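Local coordinates for protein diaminopropionate ammonia-lyase (PDB 4D9N) that breaks down both L- and D-2,3-diaminopropionate to pyruvate and ammonia by alpha,beta-elimination, using pyridoxal 5'-phosphate as cofactor, at residues Leu47-Asp52 with Val59-Val64; Ala86-Glu91 with Met113-Thr118. One frame throughout, in Å; residues are numbered along the deposited sequence.

Contact 1: residues Leu47-Asp52 with Val59-Val64; sequences LCALDD and VKKILV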
ATOM      1  N   LEU A  47     -11.424  10.791 -11.124  1.00 36.92           N
ATOM      2  CA  LEU A  47     -11.981  11.148  -9.830  1.00 37.01           C
ATOM      3  C   LEU A  47     -12.410   9.846  -9.175  1.00 37.49           C
ATOM      4  O   LEU A  47     -13.455   9.283  -9.510  1.00 38.65           O
ATOM      5  CB  LEU A  47     -13.162  12.112  -9.973  1.00 37.56           C
ATOM      6  CG  LEU A  47     -13.766  12.630  -8.663  1.00 37.56           C
ATOM      7  CD1 LEU A  47     -12.829  13.617  -7.982  1.00 36.61           C
ATOM      8  CD2 LEU A  47     -15.122  13.265  -8.911  1.00 38.55           C
ATOM      9  N   CYS A  48     -11.582   9.361  -8.257  1.00 37.09           N
ATOM     10  CA  CYS A  48     -11.765   8.040  -7.667  1.00 37.44           C
ATOM     11  C   CYS A  48     -12.700   8.083  -6.462  1.00 37.81           C
ATOM     12  O   CYS A  48     -12.530   8.911  -5.560  1.00 37.36           O
ATOM     13  CB  CYS A  48     -10.416   7.440  -7.277  1.00 36.80           C
ATOM     14  SG  CYS A  48      -9.218   7.348  -8.633  1.00 37.31           S
ATOM     15  N   ALA A  49     -13.689   7.191  -6.469  1.00 38.67           N
ATOM     16  CA  ALA A  49     -14.656   7.072  -5.380  1.00 39.24           C
ATOM     17  C   ALA A  49     -14.194   6.039  -4.359  1.00 39.04           C
ATOM     18  O   ALA A  49     -14.218   4.833  -4.623  1.00 39.45           O
ATOM     19  CB  ALA A  49     -16.034   6.711  -5.923  1.00 40.37           C
ATOM     20  N   LEU A  50     -13.769   6.524  -3.198  1.00 38.58           N
ATOM     21  CA  LEU A  50     -13.305   5.654  -2.122  1.00 38.53           C
ATOM     22  C   LEU A  50     -14.449   5.323  -1.166  1.00 39.64           C
ATOM     23  O   LEU A  50     -14.472   5.781  -0.022  1.00 39.69           O
ATOM     24  CB  LEU A  50     -12.130   6.296  -1.374  1.00 37.52           C
ATOM     25  CG  LEU A  50     -10.922   6.751  -2.199  1.00 36.67           C
ATOM     26  CD1 LEU A  50      -9.883   7.408  -1.305  1.00 35.93           C
ATOM     27  CD2 LEU A  50     -10.311   5.593  -2.979  1.00 36.55           C
ATOM     28  N   ASP A  51     -15.392   4.517  -1.654  1.00 40.80           N
ATOM     29  CA  ASP A  51     -16.616   4.183  -0.921  1.00 42.12           C
ATOM     30  C   ASP A  51     -16.360   3.507   0.424  1.00 42.16           C
ATOM     31  O   ASP A  51     -16.987   3.852   1.428  1.00 42.74           O
ATOM     32  CB  ASP A  51     -17.526   3.290  -1.776  1.00 43.36           C
ATOM     33  CG  ASP A  51     -18.115   4.015  -2.980  1.00 44.05           C
ATOM     34  OD1 ASP A  51     -17.956   5.255  -3.099  1.00 43.69           O
ATOM     35  OD2 ASP A  51     -18.750   3.332  -3.813  1.00 45.04           O
ATOM     36  N   ASP A  52     -15.435   2.550   0.435  1.00 41.59           N
ATOM     37  CA  ASP A  52     -15.161   1.752   1.625  1.00 41.72           C
ATOM     38  C   ASP A  52     -14.424   2.534   2.706  1.00 41.20           C
ATOM     39  O   ASP A  52     -14.642   2.304   3.897  1.00 41.88           O
ATOM     40  CB  ASP A  52     -14.404   0.473   1.251  1.00 41.40           C
ATOM     41  CG  ASP A  52     -15.234  -0.467   0.385  1.00 42.36           C
ATOM     42  OD1 ASP A  52     -16.461  -0.264   0.272  1.00 43.44           O
ATOM     43  OD2 ASP A  52     -14.663  -1.416  -0.186  1.00 42.11           O
ATOM     44  N   VAL A  59     -18.368   8.971   6.798  1.00 45.35           N
ATOM     45  CA  VAL A  59     -18.945   9.944   5.860  1.00 45.41           C
ATOM     46  C   VAL A  59     -19.621   9.210   4.697  1.00 45.84           C
ATOM     47  O   VAL A  59     -19.466   7.992   4.557  1.00 46.03           O
ATOM     48  CB  VAL A  59     -17.906  10.977   5.347  1.00 43.96           C
ATOM     49  CG1 VAL A  59     -17.402  11.847   6.490  1.00 43.75           C
ATOM     50  CG2 VAL A  59     -16.742  10.294   4.639  1.00 42.77           C
ATOM     51  N   LYS A  60     -20.374   9.937   3.874  1.00 46.16           N
ATOM     52  CA  LYS A  60     -21.114   9.309   2.779  1.00 46.78           C
ATOM     53  C   LYS A  60     -20.192   8.890   1.638  1.00 45.52           C
ATOM     54  O   LYS A  60     -20.260   7.755   1.169  1.00 45.70           O
ATOM     55  CB  LYS A  60     -22.239  10.219   2.264  1.00 47.96           C
ATOM     56  CG  LYS A  60     -23.149   9.556   1.232  1.00 49.05           C
ATOM     57  CD  LYS A  60     -24.318  10.445   0.823  1.00 50.40           C
ATOM     58  CE  LYS A  60     -25.470  10.379   1.820  1.00 52.11           C
ATOM     59  NZ  LYS A  60     -26.078   9.020   1.910  1.00 53.05           N
ATOM     60  N   LYS A  61     -19.337   9.812   1.202  1.00 44.30           N
ATOM     61  CA  LYS A  61     -18.417   9.570   0.092  1.00 43.06           C
ATOM     62  C   LYS A  61     -17.148  10.401   0.205  1.00 41.47           C
ATOM     63  O   LYS A  61     -17.181  11.548   0.660  1.00 41.34           O
ATOM     64  CB  LYS A  61     -19.099   9.850  -1.252  1.00 43.76           C
ATOM     65  CG  LYS A  61     -19.723   8.623  -1.898  1.00 44.88           C
ATOM     66  CD  LYS A  61     -20.525   8.985  -3.138  1.00 45.82           C
ATOM     67  CE  LYS A  61     -20.896   7.747  -3.944  1.00 46.63           C
ATOM     68  NZ  LYS A  61     -19.715   7.157  -4.637  1.00 45.75           N
ATOM     69  N   ILE A  62     -16.031   9.801  -0.200  1.00 40.16           N
ATOM     70  CA  ILE A  62     -14.768  10.514  -0.359  1.00 38.74           C
ATOM     71  C   ILE A  62     -14.342  10.389  -1.820  1.00 38.17           C
ATOM     72  O   ILE A  62     -14.234   9.281  -2.351  1.00 38.28           O
ATOM     73  CB  ILE A  62     -13.669   9.970   0.582  1.00 38.11           C
ATOM     74  CG1 ILE A  62     -14.094  10.133   2.047  1.00 38.50           C
ATOM     75  CG2 ILE A  62     -12.336  10.668   0.324  1.00 36.95           C
ATOM     76  CD1 ILE A  62     -13.297   9.304   3.031  1.00 38.21           C
ATOM     77  N   LEU A  63     -14.126  11.531  -2.466  1.00 37.71           N
ATOM     78  CA  LEU A  63     -13.757  11.569  -3.880  1.00 37.28           C
ATOM     79  C   LEU A  63     -12.380  12.199  -4.058  1.00 36.00           C
ATOM     80  O   LEU A  63     -12.128  13.300  -3.565  1.00 35.78           O
ATOM     81  CB  LEU A  63     -14.804  12.340  -4.691  1.00 38.17           C
ATOM     82  CG  LEU A  63     -16.258  11.859  -4.602  1.00 39.53           C
ATOM     83  CD1 LEU A  63     -17.208  12.887  -5.200  1.00 40.30           C
ATOM     84  CD2 LEU A  63     -16.440  10.500  -5.264  1.00 39.99           C
ATOM     85  N   VAL A  64     -11.492  11.494  -4.754  1.00 35.06           N
ATOM     86  CA  VAL A  64     -10.115  11.954  -4.913  1.00 33.71           C
ATOM     87  C   VAL A  64      -9.759  12.221  -6.374  1.00 33.32           C
ATOM     88  O   VAL A  64      -9.794  11.315  -7.209  1.00 33.52           O
ATOM     89  CB  VAL A  64      -9.099  10.974  -4.279  1.00 33.27           C
ATOM     90  CG1 VAL A  64      -7.685  11.519  -4.388  1.00 32.42           C
ATOM     91  CG2 VAL A  64      -9.439  10.720  -2.816  1.00 33.60           C
TER

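Contact 2: residues Ala86-Glu91 with Met113-Thr118; sequences AQLLCE and MTFATT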
ATOM      1  N   ALA A  86       1.867  29.868 -22.695  1.00 39.43           N
ATOM      2  CA  ALA A  86       1.189  30.065 -23.973  1.00 40.77           C
ATOM      3  C   ALA A  86       0.604  31.475 -24.098  1.00 41.58           C
ATOM      4  O   ALA A  86       0.649  32.074 -25.173  1.00 42.54           O
ATOM      5  CB  ALA A  86       0.109  29.013 -24.175  1.00 40.96           C
ATOM      6  N   GLN A  87       0.069  32.002 -22.996  1.00 41.38           N
ATOM      7  CA  GLN A  87      -0.496  33.356 -22.979  1.00 42.20           C
ATOM      8  C   GLN A  87       0.573  34.433 -23.165  1.00 42.91           C
ATOM      9  O   GLN A  87       0.325  35.450 -23.819  1.00 43.74           O
ATOM     10  CB  GLN A  87      -1.288  33.609 -21.693  1.00 41.41           C
ATOM     11  CG  GLN A  87      -2.637  32.900 -21.619  1.00 41.45           C
ATOM     12  CD  GLN A  87      -3.757  33.603 -22.375  1.00 42.40           C
ATOM     13  OE1 GLN A  87      -4.903  33.158 -22.342  1.00 42.60           O
ATOM     14  NE2 GLN A  87      -3.438  34.701 -23.054  1.00 43.01           N
ATOM     15  N   LEU A  88       1.751  34.201 -22.587  1.00 42.94           N
ATOM     16  CA  LEU A  88       2.901  35.090 -22.758  1.00 44.05           C
ATOM     17  C   LEU A  88       3.383  35.105 -24.203  1.00 45.61           C
ATOM     18  O   LEU A  88       3.699  36.164 -24.750  1.00 46.25           O
ATOM     19  CB  LEU A  88       4.051  34.676 -21.834  1.00 43.17           C
ATOM     20  CG  LEU A  88       3.988  35.119 -20.371  1.00 42.48           C
ATOM     21  CD1 LEU A  88       5.024  34.359 -19.558  1.00 41.81           C
ATOM     22  CD2 LEU A  88       4.189  36.622 -20.232  1.00 42.79           C
ATOM     23  N   LEU A  89       3.439  33.916 -24.802  1.00 46.49           N
ATOM     24  CA  LEU A  89       3.784  33.749 -26.208  1.00 48.25           C
ATOM     25  C   LEU A  89       2.826  34.528 -27.103  1.00 49.73           C
ATOM     26  O   LEU A  89       3.261  35.275 -27.978  1.00 51.03           O
ATOM     27  CB  LEU A  89       3.776  32.260 -26.587  1.00 48.29           C
ATOM     28  CG  LEU A  89       5.047  31.394 -26.558  1.00 48.30           C
ATOM     29  CD1 LEU A  89       5.842  31.546 -27.846  1.00 49.90           C
ATOM     30  CD2 LEU A  89       5.935  31.647 -25.348  1.00 47.34           C
ATOM     31  N   CYS A  90       1.526  34.363 -26.860  1.00 50.21           N
ATOM     32  CA  CYS A  90       0.489  35.017 -27.657  1.00 51.95           C
ATOM     33  C   CYS A  90       0.489  36.538 -27.512  1.00 53.18           C
ATOM     34  O   CYS A  90       0.190  37.255 -28.469  1.00 54.67           O
ATOM     35  CB  CYS A  90      -0.888  34.448 -27.316  1.00 51.54           C
ATOM     36  SG  CYS A  90      -1.151  32.768 -27.928  1.00 51.20           S
ATOM     37  N   GLU A  91       0.832  37.022 -26.318  1.00 53.18           N
ATOM     38  CA  GLU A  91       0.911  38.458 -26.054  1.00 54.38           C
ATOM     39  C   GLU A  91       2.108  39.100 -26.760  1.00 55.79           C
ATOM     40  O   GLU A  91       1.953  40.100 -27.465  1.00 56.91           O
ATOM     41  CB  GLU A  91       0.964  38.736 -24.546  1.00 52.93           C
ATOM     42  N   MET A 113      12.134  32.991 -26.351  1.00 54.73           N
ATOM     43  CA  MET A 113      11.970  33.431 -24.972  1.00 52.82           C
ATOM     44  C   MET A 113      12.725  32.508 -24.026  1.00 51.41           C
ATOM     45  O   MET A 113      12.864  31.310 -24.288  1.00 51.03           O
ATOM     46  CB  MET A 113      10.497  33.460 -24.579  1.00 52.27           C
ATOM     47  CG  MET A 113       9.692  34.581 -25.209  1.00 53.00           C
ATOM     48  SD  MET A 113       8.308  35.039 -24.153  1.00 52.24           S
ATOM     49  CE  MET A 113       7.017  35.232 -25.374  1.00 52.91           C
ATOM     50  N   THR A 114      13.219  33.074 -22.931  1.00 50.35           N
ATOM     51  CA  THR A 114      13.829  32.284 -21.868  1.00 49.30           C
ATOM     52  C   THR A 114      13.022  32.458 -20.584  1.00 47.82           C
ATOM     53  O   THR A 114      12.957  33.555 -20.021  1.00 47.89           O
ATOM     54  CB  THR A 114      15.308  32.656 -21.642  1.00 50.10           C
ATOM     55  OG1 THR A 114      16.024  32.550 -22.878  1.00 51.50           O
ATOM     56  CG2 THR A 114      15.946  31.724 -20.623  1.00 49.75           C
ATOM     57  N   PHE A 115      12.400  31.366 -20.144  1.00 46.24           N
ATOM     58  CA  PHE A 115      11.581  31.366 -18.938  1.00 44.67           C
ATOM     59  C   PHE A 115      12.395  30.940 -17.728  1.00 44.24           C
ATOM     60  O   PHE A 115      12.964  29.847 -17.701  1.00 44.15           O
ATOM     61  CB  PHE A 115      10.367  30.449 -19.106  1.00 43.61           C
ATOM     62  CG  PHE A 115       9.465  30.836 -20.242  1.00 43.62           C
ATOM     63  CD1 PHE A 115       8.655  31.962 -20.151  1.00 43.40           C
ATOM     64  CD2 PHE A 115       9.421  30.070 -21.400  1.00 43.78           C
ATOM     65  CE1 PHE A 115       7.819  32.321 -21.196  1.00 43.75           C
ATOM     66  CE2 PHE A 115       8.585  30.421 -22.447  1.00 44.16           C
ATOM     67  CZ  PHE A 115       7.786  31.548 -22.345  1.00 44.30           C
ATOM     68  N   ALA A 116      12.448  31.815 -16.731  1.00 44.06           N
ATOM     69  CA  ALA A 116      13.206  31.554 -15.517  1.00 44.12           C
ATOM     70  C   ALA A 116      12.265  31.340 -14.339  1.00 43.36           C
ATOM     71  O   ALA A 116      11.351  32.140 -14.112  1.00 43.12           O
ATOM     72  CB  ALA A 116      14.170  32.697 -15.238  1.00 44.90           C
ATOM     73  N   THR A 117      12.479  30.253 -13.602  1.00 42.71           N
ATOM     74  CA  THR A 117      11.678  29.980 -12.413  1.00 42.06           C
ATOM     75  C   THR A 117      12.409  29.165 -11.346  1.00 41.82           C
ATOM     76  O   THR A 117      13.356  28.431 -11.642  1.00 42.05           O
ATOM     77  CB  THR A 117      10.316  29.331 -12.767  1.00 41.69           C
ATOM     78  OG1 THR A 117       9.350  29.664 -11.760  1.00 41.66           O
ATOM     79  CG2 THR A 117      10.424  27.814 -12.892  1.00 40.99           C
ATOM     80  N   THR A 118      11.965  29.332 -10.103  1.00 41.39           N
ATOM     81  CA  THR A 118      12.463  28.577  -8.962  1.00 41.26           C
ATOM     82  C   THR A 118      11.391  27.583  -8.540  1.00 40.34           C
ATOM     83  O   THR A 118      10.219  27.943  -8.410  1.00 40.00           O
ATOM     84  CB  THR A 118      12.803  29.503  -7.774  1.00 41.85           C
ATOM     85  OG1 THR A 118      13.760  30.480  -8.187  1.00 43.00           O
ATOM     86  CG2 THR A 118      13.383  28.716  -6.607  1.00 42.06           C
TER

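Contact 1: residues Leu47-Asp52 with Val59-Val64
C48 and V64 form a hydrogen-bonded antiparallel pair, closed by two backbone bonds: C48 N to V64 O at 2.8 Å, and V64 N to C48 O at 2.9 Å. A third bond, from L50 N to I62 O (2.9 Å), carries the ladder past the end of strand 47-49. Between these bonds, A49 and L63 make the non-hydrogen-bonded pair, with A49 CB against L63 CD2 at 3.9 Å. The axes of strands 47-49 and 61-64 run at 153°, so the two are clearly antiparallel. They are joined through helix 51-57 and form one margin of the mixed sheet, with 47-49 outermost and 370-375 parallel to 61-66 on its inner side.

The K61 side chain leaves CB in an extended course that carries CG to 4.0 Å from D51 OD1. CD continues the line to CE, which passes 3.9 Å from D51 OD1. A bend at the last torsion (chi4 -72°) then brings NZ to D51 OD1 at 3.0 Å, a salt bridge meeting the oxygen on its syn side, 19° out of the carboxylate plane. NZ also comes up to the A49 methyl. With an alanine here, the chain beyond CB is gone, and the D51 carboxylate would probably lose its charged mate and be freer to turn.

On the sheet face shared by C48 and V64, L50 CD1 reaches V64 CG2 at 3.7 Å, and I334 touches both C48 and V64. On the face bearing A49 and L63, M217 of helix 197-219 packs against L63 and also touches L47.

Contact 2: residues Ala86-Glu91 with Met113-Thr118
M113, whose methyl CE reaches the helix at L88 and L89, has its backbone N hydrogen-bonded to OE1 of Q136, just before strand 114-118. No hydrogen bond crosses the contact, which rests mainly on apolar side chains, with one methyl also lying by a helix carbonyl. The bend at chi3 (-138°) brings M113 CE alongside the helix, 3.5 Å from L88 O and 3.7 Å from L89 CA. The same methyl meets L89 CD2 at 3.7 Å, the two side chains passing with ends pointing opposite ways.

L89 CD2 has a second neighbour, F115 CZ, at 3.5 Å. It approaches the ring at its edge, in plane, so this is not a methyl stacked over the aromatic face. L88 CD1 comes to F115 CE1 obliquely, at 3.8 Å. The ring is touched at its outer end by two leucines from successive helix positions.

This is alpha/beta packing: leucines of helix 81-92 meet residues at the N-terminal end of strand 114-118, an inner strand of the parallel sheet. Helix 81-92 also packs through L88 on I198 and W201 of helix 197-219, while strand 114-118 lies between strands 137-142 and 185-186, F115 pairing through its backbone with N137 and V139.

Overall arrangement
Contacts 1 and 2 lie on opposite sides of the chain's centre, their centres 38 Å apart and their nearest atoms about 25 Å, without touching. Along the chain they come in series: contact 1 closes at strand 61-66 before contact 2 opens on the next helix, 81-92. They belong to different sheets, contact 1 to the margin of the seven-stranded mixed sheet and contact 2 to the parallel four-stranded one, consistent with the two-domain fold of the tryptophan synthase beta-like family. K77, the lysine modified by pyridoxal phosphate, lies between them in sequence, and D120, probably the proton acceptor for the L-isomer, follows strand 114-118. Helix 197-219 touches both contacts.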